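Local structure of hypothetical protein XAC2396 (Xanthomonas axonopodis pv. citri, 2G3W) at residues D52-F57 and R72-D77; P78-D83 and E101-G106; K94-S99 and Y126-V131; L27-H32 and V42-F47. The protein is of unknown function but adopts a compact fold built around a variation of the PD-(D/E)XK nuclease motif. All coordinates share one frame; numbering follows the deposited sequence.

Contact 1. Residues D52-F57 and R72-D77; sequences DDRLEF and RDYTGD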
# COMPACT_ATOMS: atom_id res chain seq x y z
N ASP A 52 -10.44 18.25 -1.69
CA ASP A 52 -9.88 19.39 -1.00
C ASP A 52 -10.72 20.58 -1.40
O ASP A 52 -11.30 20.57 -2.49
CB ASP A 52 -8.47 19.60 -1.52
CG ASP A 52 -7.64 20.43 -0.61
OD1 ASP A 52 -7.48 21.63 -0.89
OD2 ASP A 52 -7.13 19.87 0.38
N ASP A 53 -10.75 21.61 -0.56
CA ASP A 53 -11.39 22.86 -0.93
C ASP A 53 -10.76 23.45 -2.20
O ASP A 53 -11.42 24.20 -2.94
CB ASP A 53 -11.36 23.86 0.24
N ARG A 54 -9.51 23.06 -2.47
CA ARG A 54 -8.68 23.70 -3.51
C ARG A 54 -8.36 22.80 -4.70
O ARG A 54 -7.79 23.25 -5.70
CB ARG A 54 -7.41 24.27 -2.88
CG ARG A 54 -7.70 25.26 -1.77
CD ARG A 54 -6.50 26.08 -1.37
NE ARG A 54 -6.10 27.09 -2.36
CZ ARG A 54 -4.96 27.04 -3.05
NH1 ARG A 54 -4.10 26.04 -2.85
NH2 ARG A 54 -4.68 28.00 -3.92
N LEU A 55 -8.76 21.53 -4.61
CA LEU A 55 -8.62 20.63 -5.74
C LEU A 55 -9.47 21.18 -6.87
O LEU A 55 -10.63 21.57 -6.66
CB LEU A 55 -9.06 19.21 -5.36
CG LEU A 55 -8.76 18.05 -6.33
CD1 LEU A 55 -7.26 18.04 -6.69
CD2 LEU A 55 -9.13 16.73 -5.73
N GLU A 56 -8.89 21.22 -8.07
CA GLU A 56 -9.63 21.58 -9.27
C GLU A 56 -9.36 20.59 -10.41
O GLU A 56 -8.28 20.02 -10.49
CB GLU A 56 -9.28 23.00 -9.74
CG GLU A 56 -9.88 24.06 -8.82
CD GLU A 56 -9.21 25.40 -8.94
OE1 GLU A 56 -8.32 25.56 -9.81
OE2 GLU A 56 -9.58 26.30 -8.15
N PHE A 57 -10.36 20.41 -11.27
CA PHE A 57 -10.15 19.71 -12.54
C PHE A 57 -9.30 20.57 -13.47
O PHE A 57 -9.53 21.77 -13.59
CB PHE A 57 -11.50 19.36 -13.20
CG PHE A 57 -12.36 18.42 -12.36
CD1 PHE A 57 -11.97 17.10 -12.16
CD2 PHE A 57 -13.54 18.86 -11.76
CE1 PHE A 57 -12.74 16.22 -11.38
CE2 PHE A 57 -14.33 17.99 -10.98
CZ PHE A 57 -13.92 16.67 -10.77
N ARG A 72 -3.17 23.68 -6.43
CA ARG A 72 -2.02 24.56 -6.57
C ARG A 72 -1.91 25.49 -5.37
O ARG A 72 -2.93 25.94 -4.83
CB ARG A 72 -2.14 25.37 -7.87
CG ARG A 72 -1.99 24.52 -9.13
CD ARG A 72 -2.34 25.37 -10.33
NE ARG A 72 -3.79 25.33 -10.55
CZ ARG A 72 -4.44 26.07 -11.44
NH1 ARG A 72 -3.78 26.92 -12.20
NH2 ARG A 72 -5.75 25.94 -11.57
N ASP A 73 -0.69 25.78 -4.92
CA ASP A 73 -0.56 26.62 -3.73
C ASP A 73 -0.99 28.06 -4.04
O ASP A 73 -1.36 28.36 -5.19
CB ASP A 73 0.86 26.57 -3.12
CG ASP A 73 1.94 27.11 -4.06
OD1 ASP A 73 1.64 27.96 -4.93
OD2 ASP A 73 3.12 26.67 -3.92
N TYR A 74 -0.94 28.92 -3.01
CA TYR A 74 -1.39 30.32 -3.10
C TYR A 74 -0.49 31.21 -3.96
O TYR A 74 -0.76 32.38 -4.11
CB TYR A 74 -1.58 30.93 -1.69
CG TYR A 74 -2.75 30.31 -0.97
CD1 TYR A 74 -4.07 30.61 -1.36
CD2 TYR A 74 -2.55 29.38 0.07
CE1 TYR A 74 -5.15 30.02 -0.73
CE2 TYR A 74 -3.64 28.78 0.71
CZ TYR A 74 -4.94 29.11 0.30
OH TYR A 74 -6.04 28.53 0.91
N THR A 75 0.58 30.63 -4.51
CA THR A 75 1.43 31.34 -5.47
C THR A 75 1.39 30.64 -6.84
O THR A 75 2.08 31.06 -7.77
CB THR A 75 2.90 31.52 -4.99
OG1 THR A 75 3.55 30.25 -4.94
CG2 THR A 75 2.97 32.17 -3.62
N GLY A 76 0.58 29.60 -6.96
CA GLY A 76 0.33 28.96 -8.25
C GLY A 76 1.00 27.61 -8.52
O GLY A 76 0.53 26.83 -9.35
N ASP A 77 2.08 27.32 -7.81
CA ASP A 77 2.82 26.07 -8.08
C ASP A 77 2.07 24.82 -7.63
O ASP A 77 1.50 24.82 -6.55
CB ASP A 77 4.21 26.16 -7.47
CG ASP A 77 4.96 27.39 -7.95
OD1 ASP A 77 4.89 27.65 -9.17
OD2 ASP A 77 5.59 28.10 -7.12
O HOH W 1 -5.88 24.77 -6.50
O HOH W 2 -5.77 23.98 -8.93
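Arg-54 and Glu-56, where the chain enters the short outermost strand 56-57, meet Arg-72 and Tyr-74 at the turn of the hairpin joining strands 69-72 and 78-84. The Arg-54 guanidinium lies over one face of the Tyr-74 ring in a cation-pi contact, CZ being 4.0 Å from the ring centroid. The planes are tilted 30° apart, and the chain bend at chi3 (72°) sets NE over the CE1-CZ bond of Tyr-74, 3.5 Å from each atom, with NH2 over CD1. Arg-54 CD lies 3.4 Å from Tyr-74 OH. At the guanidinium edge, NH2 makes a weak bond to the Arg-72 carbonyl O; the modelled approach of NH1 to that oxygen is too short to be trusted in detail. Glu-56 OE1 and Arg-72 NH2 form a salt bridge of 3.1 Å whose hydrogen bond is weak, the carboxylate and guanidinium planes standing 81° apart. Water 2 also spans this pair, donating to Glu-56 OE1 and accepting from Arg-72 NE at 2.9 Å. Water 1 joins the backbones, giving a hydrogen to Arg-54 O at 2.6 Å and taking one from Arg-72 N. A type I beta turn from Asp-73 to Gly-76 shapes segment 72-77; Asp-73 OD1, accepting from Thr-75 N at 2.9 Å in an Asx turn, also takes the Thr-75 hydroxyl from the same face of the carboxylate. The contact stays at the surface, on the edge of the sheet: Glu-56 pairs by backbone with Trp-70 of strand 69-72, and Leu-55 points away from segment 72-77 and touches Phe-47 of helix 37-49.

Contact 2. Residues P78-D83 and E101-G106; sequences PDLWID and EAVVIG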
# COMPACT_ATOMS: atom_id res chain seq x y z
N PRO A 78 2.05 23.76 -8.47
CA PRO A 78 1.30 22.56 -8.12
C PRO A 78 1.77 21.87 -6.83
O PRO A 78 2.97 21.55 -6.69
CB PRO A 78 1.51 21.65 -9.34
CG PRO A 78 1.78 22.57 -10.44
CD PRO A 78 2.64 23.62 -9.82
N ASP A 79 0.83 21.68 -5.91
CA ASP A 79 1.03 20.84 -4.72
C ASP A 79 0.73 19.38 -5.01
O ASP A 79 1.38 18.46 -4.49
CB ASP A 79 0.15 21.31 -3.55
CG ASP A 79 0.85 22.28 -2.66
OD1 ASP A 79 2.11 22.22 -2.60
OD2 ASP A 79 0.17 23.12 -2.01
N LEU A 80 -0.27 19.17 -5.85
CA LEU A 80 -0.73 17.84 -6.17
C LEU A 80 -1.14 17.83 -7.63
O LEU A 80 -1.90 18.70 -8.06
CB LEU A 80 -1.94 17.45 -5.31
CG LEU A 80 -2.48 16.01 -5.47
CD1 LEU A 80 -1.53 14.99 -4.88
CD2 LEU A 80 -3.85 15.93 -4.79
N TRP A 81 -0.65 16.84 -8.36
CA TRP A 81 -0.83 16.73 -9.80
C TRP A 81 -1.29 15.32 -10.06
O TRP A 81 -0.56 14.38 -9.77
CB TRP A 81 0.51 16.96 -10.49
CG TRP A 81 0.59 16.80 -11.98
CD1 TRP A 81 0.44 15.64 -12.70
CD2 TRP A 81 0.91 17.81 -12.92
NE1 TRP A 81 0.62 15.88 -14.04
CE2 TRP A 81 0.91 17.21 -14.20
CE3 TRP A 81 1.19 19.19 -12.81
CZ2 TRP A 81 1.18 17.94 -15.37
CZ3 TRP A 81 1.45 19.91 -13.97
CH2 TRP A 81 1.44 19.28 -15.24
N ILE A 82 -2.52 15.17 -10.57
CA ILE A 82 -3.11 13.84 -10.80
C ILE A 82 -3.36 13.55 -12.28
O ILE A 82 -4.07 14.32 -12.94
CB ILE A 82 -4.46 13.68 -10.00
CG1 ILE A 82 -4.31 14.06 -8.50
CG2 ILE A 82 -5.01 12.24 -10.18
CD1 ILE A 82 -5.61 14.19 -7.70
N ASP A 83 -2.77 12.48 -12.82
CA ASP A 83 -2.97 12.06 -14.21
C ASP A 83 -3.64 10.69 -14.25
O ASP A 83 -3.26 9.77 -13.49
CB ASP A 83 -1.64 11.97 -15.00
CG ASP A 83 -1.18 13.33 -15.56
OD1 ASP A 83 -2.00 14.20 -15.83
OD2 ASP A 83 0.03 13.54 -15.68
N GLU A 101 3.65 16.51 -5.02
CA GLU A 101 3.24 15.12 -5.12
C GLU A 101 2.62 14.91 -6.50
O GLU A 101 1.84 15.74 -6.95
CB GLU A 101 2.23 14.75 -4.02
CG GLU A 101 1.84 13.22 -4.06
CD GLU A 101 0.82 12.78 -2.97
OE1 GLU A 101 0.90 13.24 -1.82
OE2 GLU A 101 -0.06 11.95 -3.27
N ALA A 102 2.99 13.81 -7.16
CA ALA A 102 2.39 13.42 -8.42
C ALA A 102 1.65 12.14 -8.17
O ALA A 102 2.11 11.31 -7.36
CB ALA A 102 3.48 13.22 -9.49
N VAL A 103 0.51 11.98 -8.83
CA VAL A 103 -0.31 10.76 -8.73
C VAL A 103 -0.66 10.26 -10.13
O VAL A 103 -1.10 11.04 -10.98
CB VAL A 103 -1.63 11.04 -7.94
CG1 VAL A 103 -2.45 9.74 -7.65
CG2 VAL A 103 -1.31 11.82 -6.61
N VAL A 104 -0.47 8.97 -10.36
CA VAL A 104 -0.98 8.30 -11.53
C VAL A 104 -2.09 7.36 -11.05
O VAL A 104 -1.88 6.58 -10.13
CB VAL A 104 0.16 7.48 -12.19
CG1 VAL A 104 -0.38 6.59 -13.36
CG2 VAL A 104 1.21 8.40 -12.66
N ILE A 105 -3.26 7.43 -11.68
CA ILE A 105 -4.40 6.55 -11.34
C ILE A 105 -4.71 5.70 -12.57
O ILE A 105 -5.26 6.19 -13.53
CB ILE A 105 -5.62 7.39 -10.93
CG1 ILE A 105 -5.27 8.21 -9.68
CG2 ILE A 105 -6.90 6.49 -10.67
CD1 ILE A 105 -6.42 9.11 -9.16
N GLY A 106 -4.25 4.46 -12.58
CA GLY A 106 -4.55 3.55 -13.68
C GLY A 106 -5.80 2.70 -13.44
O GLY A 106 -6.19 2.48 -12.30
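Leu-80 to Asp-83 run parallel to Glu-101 to Val-104, the strand axes approaching to 4.7 Å at 17°, and five backbone hydrogen bonds alternate between them from Glu-101 N to Asp-79 O up to Ile-105 N to Asp-83 O. The shortest joins Val-103 N to Trp-81 O at 2.8 Å. One face carries Leu-80, Ile-82, Glu-101 and Val-103. Leu-80 lies side by side with Glu-101, its CG anti to the backbone N (chi1 -176°); chi2 (71°) then puts CD1 against the Glu-101 carboxylate end and, at 3.6 Å, Val-103 CG2. Glu-101 OE2 itself is held by a salt bridge to Arg-130. Farther on, Ile-82 CG1 runs beside Val-103, while its CG2 meets Ile-105 CD1 at 3.6 Å. On the other face Trp-81 NE1 donates in its ring plane to Asp-83 OD2 (2.9 Å), reaching it from above the carboxylate plane; that oxygen also forms a salt bridge with Arg-91 NE. The pair belongs to a beta-alpha-beta unit, consistent with the PD-(D/E)XK-like core: helix 89-98 covers Trp-81 and Ala-102 through Ala-95, while strands 69-72 and 129-133 flank the two strands in the sheet.

Contact 3. Residues K94-S99 and Y126-V131; sequences KACNRS and YRNLRV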
# COMPACT_ATOMS: atom_id res chain seq x y z
N LYS A 94 7.90 14.47 -15.87
CA LYS A 94 7.42 15.86 -15.80
C LYS A 94 6.59 16.09 -14.54
O LYS A 94 6.81 17.07 -13.80
CB LYS A 94 6.58 16.19 -17.03
CG LYS A 94 5.99 17.63 -17.02
CD LYS A 94 4.67 17.78 -17.81
N ALA A 95 5.62 15.21 -14.29
CA ALA A 95 4.73 15.45 -13.15
C ALA A 95 5.51 15.44 -11.81
O ALA A 95 5.31 16.31 -10.97
CB ALA A 95 3.59 14.44 -13.14
N CYS A 96 6.46 14.51 -11.65
CA CYS A 96 7.24 14.44 -10.41
C CYS A 96 8.15 15.65 -10.24
O CYS A 96 8.41 16.14 -9.11
CB CYS A 96 8.04 13.15 -10.32
SG CYS A 96 7.03 11.74 -9.74
N ASN A 97 8.64 16.14 -11.36
CA ASN A 97 9.52 17.27 -11.35
C ASN A 97 8.75 18.57 -11.15
O ASN A 97 9.29 19.50 -10.58
CB ASN A 97 10.35 17.27 -12.63
CG ASN A 97 11.41 18.32 -12.63
OD1 ASN A 97 12.32 18.30 -11.80
ND2 ASN A 97 11.33 19.23 -13.58
N ARG A 98 7.48 18.60 -11.56
CA ARG A 98 6.70 19.85 -11.55
C ARG A 98 5.85 20.09 -10.29
O ARG A 98 5.43 21.21 -10.04
CB ARG A 98 5.81 19.93 -12.79
CG ARG A 98 6.40 20.77 -13.91
CD ARG A 98 5.70 22.13 -14.04
NE ARG A 98 4.34 21.97 -14.54
CZ ARG A 98 3.97 22.09 -15.82
NH1 ARG A 98 4.86 22.39 -16.76
NH2 ARG A 98 2.70 21.91 -16.16
N SER A 99 5.61 19.04 -9.51
CA SER A 99 4.64 19.11 -8.42
C SER A 99 5.20 18.45 -7.17
O SER A 99 6.06 17.56 -7.26
CB SER A 99 3.29 18.48 -8.88
OG SER A 99 2.36 18.21 -7.82
N TYR A 126 11.69 7.68 -8.35
CA TYR A 126 10.94 8.87 -7.88
C TYR A 126 10.54 8.75 -6.42
O TYR A 126 10.11 7.68 -6.00
CB TYR A 126 9.68 9.11 -8.72
CG TYR A 126 9.95 9.25 -10.22
CD1 TYR A 126 10.58 10.39 -10.72
CD2 TYR A 126 9.51 8.28 -11.10
CE1 TYR A 126 10.83 10.52 -12.08
CE2 TYR A 126 9.72 8.42 -12.46
CZ TYR A 126 10.40 9.54 -12.94
OH TYR A 126 10.65 9.67 -14.28
N ARG A 127 10.64 9.83 -5.64
CA ARG A 127 10.26 9.77 -4.21
C ARG A 127 8.92 10.48 -3.85
O ARG A 127 8.42 10.37 -2.72
CB ARG A 127 11.45 10.20 -3.30
CG ARG A 127 11.70 11.72 -3.31
CD ARG A 127 12.79 12.19 -2.34
NE ARG A 127 12.96 11.38 -1.12
CZ ARG A 127 12.36 11.60 0.05
NH1 ARG A 127 11.51 12.60 0.20
NH2 ARG A 127 12.61 10.80 1.08
N ASN A 128 8.33 11.19 -4.82
CA ASN A 128 7.14 12.00 -4.58
C ASN A 128 5.99 11.54 -5.46
O ASN A 128 5.04 12.27 -5.72
CB ASN A 128 7.44 13.48 -4.81
CG ASN A 128 7.82 13.80 -6.27
OD1 ASN A 128 8.43 12.98 -6.96
ND2 ASN A 128 7.48 15.01 -6.72
N LEU A 129 6.09 10.30 -5.90
CA LEU A 129 5.11 9.71 -6.79
C LEU A 129 4.20 8.76 -6.05
O LEU A 129 4.65 7.97 -5.23
CB LEU A 129 5.85 8.95 -7.90
CG LEU A 129 5.03 8.12 -8.90
CD1 LEU A 129 4.03 8.99 -9.65
CD2 LEU A 129 6.02 7.47 -9.88
N ARG A 130 2.90 8.86 -6.30
CA ARG A 130 1.91 7.89 -5.84
C ARG A 130 1.29 7.19 -7.05
O ARG A 130 0.81 7.85 -7.98
CB ARG A 130 0.81 8.63 -5.01
CG ARG A 130 -0.30 7.73 -4.49
CD ARG A 130 -1.37 8.58 -3.72
NE ARG A 130 -0.73 9.15 -2.54
CZ ARG A 130 -0.51 8.49 -1.40
NH1 ARG A 130 -0.89 7.22 -1.24
NH2 ARG A 130 0.13 9.10 -0.43
N VAL A 131 1.31 5.86 -7.08
CA VAL A 131 0.70 5.15 -8.19
C VAL A 131 -0.38 4.28 -7.60
O VAL A 131 -0.14 3.53 -6.63
CB VAL A 131 1.72 4.27 -9.01
CG1 VAL A 131 0.95 3.47 -10.14
CG2 VAL A 131 2.81 5.14 -9.62
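Cys-96, in the last turn of helix 89-98, is wedged among Tyr-126, Asn-128 and Leu-129, and the tight part of the contact gathers round its CB and SG. SG lies 3.5 Å from Leu-129 CB, and CB is 3.4 Å from Asn-128 OD1. The thiol also makes a sulfur-aromatic contact with Tyr-126, 4.3 Å from the ring centroid and oblique to the ring, 32° off its normal; Cys-96 CB lies 3.8 Å from Tyr-126 CD1. Asn-128 supplies the polar hold. Its CG sits between the backbone N and the carbonyl carbon (chi1 64°), and ND2 donates to Cys-96 O at 2.8 Å in a nearly straight bond, using a lone pair in the carbonyl plane. ND2 is also hydrogen-bonded to Arg-100 O, giving the amide a second tie to the chain leaving the helix. The looser side is Tyr-126, partly exposed and touched by segment 94-99 through Cys-96, though Val-92 and Arg-93 earlier in the helix also meet it. Ser-99, buried, turns its hydroxyl to Glu-101 O instead. The contact thus lays the C-terminal end of helix 89-98 against the start of strand 129-133, which pairs with strand 101-106, whose Ala-102 also packs on Cys-96.

Contact 4. Residues L27-H32 and V42-F47; sequences LTLAQH and VRLLAF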
# COMPACT_ATOMS: atom_id res chain seq x y z
N LEU A 27 -19.84 19.98 -7.71
CA LEU A 27 -18.91 19.97 -8.82
C LEU A 27 -19.58 20.09 -10.19
O LEU A 27 -20.74 19.73 -10.35
CB LEU A 27 -18.10 18.65 -8.79
CG LEU A 27 -17.27 18.39 -7.53
CD1 LEU A 27 -16.54 17.11 -7.70
CD2 LEU A 27 -16.29 19.52 -7.22
N THR A 28 -18.79 20.57 -11.15
CA THR A 28 -19.13 20.67 -12.55
C THR A 28 -17.98 20.07 -13.32
O THR A 28 -16.81 20.37 -13.03
CB THR A 28 -19.30 22.18 -12.90
OG1 THR A 28 -20.65 22.55 -12.63
CG2 THR A 28 -18.93 22.50 -14.35
N LEU A 29 -18.30 19.16 -14.25
CA LEU A 29 -17.29 18.48 -15.07
C LEU A 29 -17.65 18.60 -16.52
O LEU A 29 -18.77 18.25 -16.92
CB LEU A 29 -17.17 16.98 -14.72
CG LEU A 29 -16.70 16.54 -13.34
CD1 LEU A 29 -17.92 16.41 -12.43
CD2 LEU A 29 -15.97 15.19 -13.48
N ALA A 30 -16.72 19.14 -17.30
CA ALA A 30 -16.90 19.23 -18.75
C ALA A 30 -16.38 17.92 -19.32
O ALA A 30 -15.22 17.64 -19.19
CB ALA A 30 -16.11 20.40 -19.33
N GLN A 31 -17.24 17.13 -19.94
CA GLN A 31 -16.79 15.87 -20.55
C GLN A 31 -16.33 16.09 -22.00
O GLN A 31 -17.14 16.38 -22.88
CB GLN A 31 -17.91 14.82 -20.54
CG GLN A 31 -17.46 13.46 -21.10
CD GLN A 31 -18.46 12.35 -20.84
OE1 GLN A 31 -19.54 12.59 -20.30
NE2 GLN A 31 -18.11 11.13 -21.21
N HIS A 32 -15.03 15.96 -22.22
CA HIS A 32 -14.43 16.15 -23.55
C HIS A 32 -15.05 15.14 -24.53
O HIS A 32 -15.40 14.04 -24.12
CB HIS A 32 -12.90 15.93 -23.44
CG HIS A 32 -12.15 16.16 -24.72
ND1 HIS A 32 -11.60 17.38 -25.06
CD2 HIS A 32 -11.85 15.32 -25.74
CE1 HIS A 32 -11.01 17.28 -26.24
NE2 HIS A 32 -11.14 16.04 -26.67
N VAL A 42 -14.07 8.02 -13.42
CA VAL A 42 -12.76 7.84 -12.75
C VAL A 42 -12.26 9.22 -12.30
O VAL A 42 -11.72 9.33 -11.17
CB VAL A 42 -11.71 7.15 -13.64
CG1 VAL A 42 -10.31 7.14 -12.96
CG2 VAL A 42 -12.10 5.69 -13.91
N ARG A 43 -12.46 10.27 -13.12
CA ARG A 43 -12.06 11.61 -12.68
C ARG A 43 -12.88 12.07 -11.48
O ARG A 43 -12.37 12.69 -10.55
CB ARG A 43 -12.27 12.66 -13.76
CG ARG A 43 -11.36 12.63 -14.98
CD ARG A 43 -11.27 14.13 -15.42
NE ARG A 43 -12.42 14.48 -16.27
CZ ARG A 43 -13.07 15.63 -16.28
NH1 ARG A 43 -12.80 16.61 -15.42
NH2 ARG A 43 -14.08 15.77 -17.14
N LEU A 44 -14.19 11.82 -11.52
CA LEU A 44 -15.04 12.13 -10.38
C LEU A 44 -14.59 11.35 -9.14
O LEU A 44 -14.44 11.91 -8.06
CB LEU A 44 -16.51 11.84 -10.70
CG LEU A 44 -17.48 12.24 -9.61
CD1 LEU A 44 -17.43 13.78 -9.40
CD2 LEU A 44 -18.86 11.75 -9.95
N LEU A 45 -14.38 10.05 -9.29
CA LEU A 45 -13.84 9.23 -8.20
C LEU A 45 -12.49 9.80 -7.68
O LEU A 45 -12.25 9.81 -6.45
CB LEU A 45 -13.71 7.74 -8.63
CG LEU A 45 -13.03 6.79 -7.65
CD1 LEU A 45 -13.75 6.66 -6.34
CD2 LEU A 45 -12.82 5.41 -8.29
N ALA A 46 -11.63 10.24 -8.59
CA ALA A 46 -10.31 10.79 -8.23
C ALA A 46 -10.45 12.03 -7.37
O ALA A 46 -9.73 12.20 -6.37
CB ALA A 46 -9.48 11.09 -9.46
N PHE A 47 -11.37 12.90 -7.77
CA PHE A 47 -11.65 14.05 -6.95
C PHE A 47 -12.03 13.59 -5.53
O PHE A 47 -11.49 14.11 -4.54
CB PHE A 47 -12.73 14.94 -7.62
CG PHE A 47 -12.87 16.28 -6.94
CD1 PHE A 47 -13.48 16.37 -5.72
CD2 PHE A 47 -12.35 17.44 -7.53
CE1 PHE A 47 -13.59 17.61 -5.05
CE2 PHE A 47 -12.48 18.70 -6.87
CZ PHE A 47 -13.09 18.76 -5.64
O HOH W 3 -14.14 19.26 -16.28
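Ala-30 and Arg-43 both give an N-H to water 3: its oxygen accepts from the backbone N of Ala-30 at 2.8 Å and from Arg-43 NH1 at 3.1 Å. The water bridges strand 21-31, an outermost strand of the mixed sheet, and helix 37-49, which follows it after a short loop and packs against it, the short segments running roughly antiparallel at 149°. The same guanidinium reaches the strand a second time, NH2 making a weak bond of 3.0 Å to Ala-30 O, while Arg-43 NE forms a salt bridge with Glu-35 in the connecting loop. All three guanidinium nitrogens thus have a partner, and the bend of the chain at chi3 (-84°) places NE. Leu-29 comes up to it tip to tip, its CD2 lying over one face of the guanidinium, offset toward the rim and 4.0 Å from NH1. The other methyl, CD1, meets Leu-44 CD1, the two leucines crossing at about a right angle. Two residues earlier on the strand, Leu-27 faces Phe-47, whose ring is also met by Phe-57 and, edge-to-face, by His-25. With Phe-47 CG anti to the backbone N (chi1 -169°), this side chain and Leu-27 reach toward each other, tip to tip. Both Leu-27 methyls rest over one ring face: CD1, 3.9 Å from the centroid, makes a CH-pi contact and also touches Leu-44 CD1, while CD2 sits 3.6 Å from Phe-47 CZ.

From the N terminus, contact 4 comes first, closing the short loop between strand 21-31 and helix 37-49. Contact 1 follows in series, closing the loop from 57 to 72 that runs through strand 69-72; Phe-57 also packs on Leu-29, Arg-43 and Phe-47 of contact 4, and Asp-73 on Asp-79 of contact 2. Contacts 2 and 3 come next and cross: contact 2 closes the beta-alpha-beta unit around helix 89-98, and contact 3 ties the end of that helix to strand 129-133, the sheet neighbour of 101-106. Ile-105 of contact 2 touches Ala-46 of contact 4, whereas contacts 3 and 4, their centres about 22 Å apart, lie on opposite sides of the chain's centre.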